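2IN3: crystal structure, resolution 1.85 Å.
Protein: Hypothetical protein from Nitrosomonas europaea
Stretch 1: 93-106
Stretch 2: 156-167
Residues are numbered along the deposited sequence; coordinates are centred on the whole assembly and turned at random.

Stretch 1 (93-106) TEPACRGVVSVSLI
Stretch 2 (156-167) DEAKQRTLAGFQ

No direct hydrogen bond joins these two helices; several polar side chains at the contact bond within their own helix, E94 with R98, E157 with R161, and the T162 and S102 hydroxyls with backbone oxygens, and the one polar link across is a water that donates to E94 OE2 at 2.7 Å and to K159 O at 2.9 Å. The rest is packing, 538 Å² of buried surface counting both sides.

Build the first stretch as a helix running to I106 and the second as a helix from 156 to 167 that continues later in the chain, with phi/psi near -60/-42 and i to i+4 backbone hydrogen bonds; L105 and I106 drift to phi -82° and -88°. Set the axes 9.0 Å apart at closest approach, with 110° between their N-to-C directions. The register is fixed by R98 CA to T162 CA at 5.5 Å and S102 CA to A158 CA at 5.9 Å.

At the centre of the crossing, T162 (chi1 m) points toward the first helix as a knob among E94, C97, R98 and V101. Its hydroxyl donates back to its own helix, T162 OG1 to A158 O at 2.7 Å, and the same oxygen lies against the first helix, T162 OG1 being 3.3 Å from R98 CA and 3.4 Å from the side-chain atom V101 CG2. S102 (m) follows the same rule, S102 OG donating to R98 O at 2.8 Å while standing 3.8 Å from A158 CB. V101 (t) points toward the second helix, its CG1 3.8 Å from R161 CB.

Two salt bridges, each spanning one turn of its own helix, hold long side chains in place. In the first, R98 (t, t, p, chi4 106°) meets E94 (t, m, chi3 -17°) through two hydrogen bonds, R98 NE to E94 OE2 at 2.8 Å and R98 NH1 to E94 OE1 at 3.1 Å. The arginine's aliphatic part packs across the interface, R98 CD lying 3.6 Å from K159 CG, and K159 CE (m, t, t, t) covers one face of the guanidinium. In the second, R161 (m, t, t, chi4 -101°) pairs with E157 (t, t, chi3 4°), with R161 NE to E157 OE2 at 2.8 Å. L105 (m, t) lays its CD2 over one guanidinium face, 3.6 Å from R161 NE.

At the other end, F166 (m, chi2 -20°) offers its ring edge: C97 CB (chi1 m) is 3.7 Å from F166 CZ, and E94 CG is 3.9 Å from F166 CE2. C97 SG lies 5.0 Å from the F166 ring centroid, also at the edge.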

# COMPACT_ATOMS: atom_id res chain seq x y z
N THR A 93 -5.86 -7.30 7.21
CA THR A 93 -5.12 -6.23 6.55
C THR A 93 -5.35 -4.83 7.18
O THR A 93 -4.62 -3.89 6.86
CB THR A 93 -5.41 -6.18 5.03
OG1 THR A 93 -6.79 -5.90 4.83
CG2 THR A 93 -5.11 -7.53 4.32
N GLU A 94 -6.30 -4.70 8.09
CA GLU A 94 -6.63 -3.37 8.60
C GLU A 94 -5.54 -2.69 9.44
O GLU A 94 -5.32 -1.47 9.28
CB GLU A 94 -8.01 -3.35 9.32
CG GLU A 94 -8.51 -1.97 9.71
CD GLU A 94 -7.97 -1.50 11.04
OE1 GLU A 94 -7.47 -2.36 11.80
OE2 GLU A 94 -8.04 -0.28 11.34
N PRO A 95 -4.93 -3.41 10.42
CA PRO A 95 -3.91 -2.72 11.21
C PRO A 95 -2.74 -2.14 10.41
O PRO A 95 -2.30 -1.04 10.72
CB PRO A 95 -3.44 -3.80 12.19
CG PRO A 95 -4.70 -4.63 12.40
CD PRO A 95 -5.20 -4.75 10.97
N ALA A 96 -2.25 -2.85 9.40
CA ALA A 96 -1.14 -2.34 8.61
C ALA A 96 -1.61 -1.10 7.84
O ALA A 96 -0.88 -0.12 7.75
CB ALA A 96 -0.60 -3.41 7.64
N CYS A 97 -2.80 -1.15 7.26
CA CYS A 97 -3.37 0.06 6.62
C CYS A 97 -3.44 1.25 7.60
O CYS A 97 -3.04 2.37 7.26
CB CYS A 97 -4.76 -0.24 6.07
SG CYS A 97 -4.74 -1.30 4.67
N ARG A 98 -3.95 1.00 8.82
CA ARG A 98 -3.98 2.00 9.86
C ARG A 98 -2.58 2.52 10.26
O ARG A 98 -2.44 3.68 10.67
CB ARG A 98 -4.76 1.49 11.09
CG ARG A 98 -4.88 2.48 12.24
CD ARG A 98 -6.08 2.15 13.16
NE ARG A 98 -6.37 0.73 13.34
CZ ARG A 98 -6.11 0.03 14.45
NH1 ARG A 98 -6.44 -1.26 14.48
NH2 ARG A 98 -5.50 0.57 15.51
N GLY A 99 -1.56 1.68 10.16
CA GLY A 99 -0.20 2.13 10.50
C GLY A 99 0.26 3.16 9.50
O GLY A 99 0.87 4.19 9.86
N VAL A 100 -0.04 2.89 8.24
CA VAL A 100 0.30 3.79 7.14
C VAL A 100 -0.44 5.16 7.33
O VAL A 100 0.19 6.21 7.26
CB VAL A 100 -0.02 3.15 5.78
CG1 VAL A 100 0.14 4.19 4.64
CG2 VAL A 100 0.87 1.87 5.56
N VAL A 101 -1.74 5.11 7.63
CA VAL A 101 -2.55 6.30 7.87
C VAL A 101 -1.93 7.10 9.01
O VAL A 101 -1.79 8.32 8.91
CB VAL A 101 -4.04 5.96 8.21
CG1 VAL A 101 -4.82 7.22 8.70
CG2 VAL A 101 -4.72 5.33 6.98
N SER A 102 -1.55 6.40 10.09
CA SER A 102 -0.90 7.01 11.24
C SER A 102 0.37 7.80 10.89
O SER A 102 0.54 8.93 11.36
CB SER A 102 -0.56 5.96 12.31
OG SER A 102 -1.73 5.35 12.84
N VAL A 103 1.24 7.20 10.08
CA VAL A 103 2.48 7.85 9.68
C VAL A 103 2.17 9.08 8.79
O VAL A 103 2.85 10.11 8.87
CB VAL A 103 3.42 6.85 8.95
CG1 VAL A 103 4.60 7.58 8.29
CG2 VAL A 103 3.90 5.76 9.95
N SER A 104 1.11 8.99 8.00
CA SER A 104 0.67 10.15 7.21
C SER A 104 0.32 11.37 8.08
O SER A 104 0.47 12.51 7.62
CB SER A 104 -0.48 9.80 6.26
OG SER A 104 -1.72 9.79 6.95
N LEU A 105 -0.16 11.14 9.31
CA LEU A 105 -0.51 12.20 10.27
C LEU A 105 0.73 12.72 11.01
O LEU A 105 0.77 13.88 11.48
CB LEU A 105 -1.52 11.66 11.30
CG LEU A 105 -2.82 11.08 10.71
CD1 LEU A 105 -3.75 10.47 11.74
CD2 LEU A 105 -3.53 12.15 9.93
N ILE A 106 1.72 11.85 11.16
CA ILE A 106 2.95 12.17 11.88
C ILE A 106 4.02 12.82 10.97
O ILE A 106 4.51 13.92 11.26
CB ILE A 106 3.56 10.92 12.58
CG1 ILE A 106 2.53 10.32 13.55
CG2 ILE A 106 4.86 11.31 13.34
CD1 ILE A 106 2.94 8.96 14.10
N ASP A 156 -8.99 6.78 17.93
CA ASP A 156 -10.21 6.71 17.12
C ASP A 156 -10.03 7.43 15.79
O ASP A 156 -10.55 6.97 14.75
CB ASP A 156 -11.42 7.29 17.87
CG ASP A 156 -11.97 6.32 18.89
OD1 ASP A 156 -11.66 5.11 18.80
OD2 ASP A 156 -12.71 6.76 19.79
N GLU A 157 -9.31 8.55 15.81
CA GLU A 157 -9.01 9.30 14.60
C GLU A 157 -8.34 8.44 13.52
O GLU A 157 -8.77 8.45 12.36
CB GLU A 157 -8.19 10.56 14.88
CG GLU A 157 -7.96 11.37 13.57
CD GLU A 157 -6.98 12.53 13.69
OE1 GLU A 157 -6.36 12.73 14.78
OE2 GLU A 157 -6.81 13.25 12.67
N ALA A 158 -7.28 7.70 13.89
CA ALA A 158 -6.58 6.86 12.90
C ALA A 158 -7.52 5.75 12.43
O ALA A 158 -7.58 5.44 11.24
CB ALA A 158 -5.32 6.29 13.51
N LYS A 159 -8.32 5.21 13.35
CA LYS A 159 -9.29 4.17 12.99
C LYS A 159 -10.34 4.66 11.99
O LYS A 159 -10.65 3.98 10.99
CB LYS A 159 -9.97 3.60 14.25
CG LYS A 159 -9.00 2.83 15.16
CD LYS A 159 -9.69 2.31 16.44
CE LYS A 159 -8.71 1.42 17.21
NZ LYS A 159 -9.25 1.00 18.54
N GLN A 160 -10.87 5.84 12.27
CA GLN A 160 -11.95 6.40 11.46
C GLN A 160 -11.42 6.87 10.11
O GLN A 160 -12.09 6.68 9.08
CB GLN A 160 -12.62 7.53 12.21
CG GLN A 160 -13.40 7.05 13.44
CD GLN A 160 -13.84 8.18 14.34
OE1 GLN A 160 -13.67 9.36 14.01
NE2 GLN A 160 -14.43 7.83 15.49
N ARG A 161 -10.25 7.50 10.12
CA ARG A 161 -9.62 7.88 8.84
C ARG A 161 -9.34 6.69 7.94
O ARG A 161 -9.57 6.79 6.71
CB ARG A 161 -8.32 8.65 9.05
CG ARG A 161 -8.53 10.05 9.62
CD ARG A 161 -7.14 10.67 9.73
NE ARG A 161 -7.15 12.07 10.12
CZ ARG A 161 -6.99 13.08 9.28
NH1 ARG A 161 -6.83 12.85 7.97
NH2 ARG A 161 -6.98 14.32 9.75
N THR A 162 -8.88 5.59 8.53
CA THR A 162 -8.56 4.36 7.81
C THR A 162 -9.83 3.79 7.16
O THR A 162 -9.86 3.49 5.96
CB THR A 162 -7.91 3.32 8.73
OG1 THR A 162 -6.69 3.85 9.25
CG2 THR A 162 -7.58 2.03 7.97
N LEU A 163 -10.88 3.67 7.97
CA LEU A 163 -12.17 3.19 7.50
C LEU A 163 -12.75 4.15 6.45
O LEU A 163 -13.29 3.70 5.44
CB LEU A 163 -13.13 2.98 8.68
CG LEU A 163 -14.56 2.52 8.36
CD1 LEU A 163 -14.56 1.27 7.47
CD2 LEU A 163 -15.38 2.29 9.66
N ALA A 164 -12.62 5.46 6.67
CA ALA A 164 -13.12 6.40 5.65
C ALA A 164 -12.43 6.22 4.29
O ALA A 164 -13.11 6.34 3.24
CB ALA A 164 -13.06 7.85 6.11
N GLY A 165 -11.12 5.98 4.32
CA GLY A 165 -10.30 5.60 3.14
C GLY A 165 -10.88 4.38 2.45
O GLY A 165 -11.13 4.40 1.25
N PHE A 166 -11.13 3.30 3.20
CA PHE A 166 -11.69 2.09 2.59
C PHE A 166 -13.02 2.39 1.90
O PHE A 166 -13.30 1.91 0.78
CB PHE A 166 -11.94 0.99 3.64
CG PHE A 166 -10.72 0.51 4.38
CD1 PHE A 166 -9.43 0.69 3.88
CD2 PHE A 166 -10.88 -0.22 5.55
CE1 PHE A 166 -8.29 0.22 4.58
CE2 PHE A 166 -9.75 -0.71 6.25
CZ PHE A 166 -8.46 -0.49 5.76
N GLN A 167 -13.87 3.17 2.57
CA GLN A 167 -15.16 3.54 2.05
C GLN A 167 -15.04 4.39 0.78
O GLN A 167 -15.82 4.20 -0.16
CB GLN A 167 -15.98 4.27 3.11
CG GLN A 167 -16.42 3.35 4.25
CD GLN A 167 -17.00 4.11 5.43
OE1 GLN A 167 -16.84 5.33 5.55
NE2 GLN A 167 -17.67 3.38 6.33
O HOH W 1 -10.13 1.18 10.51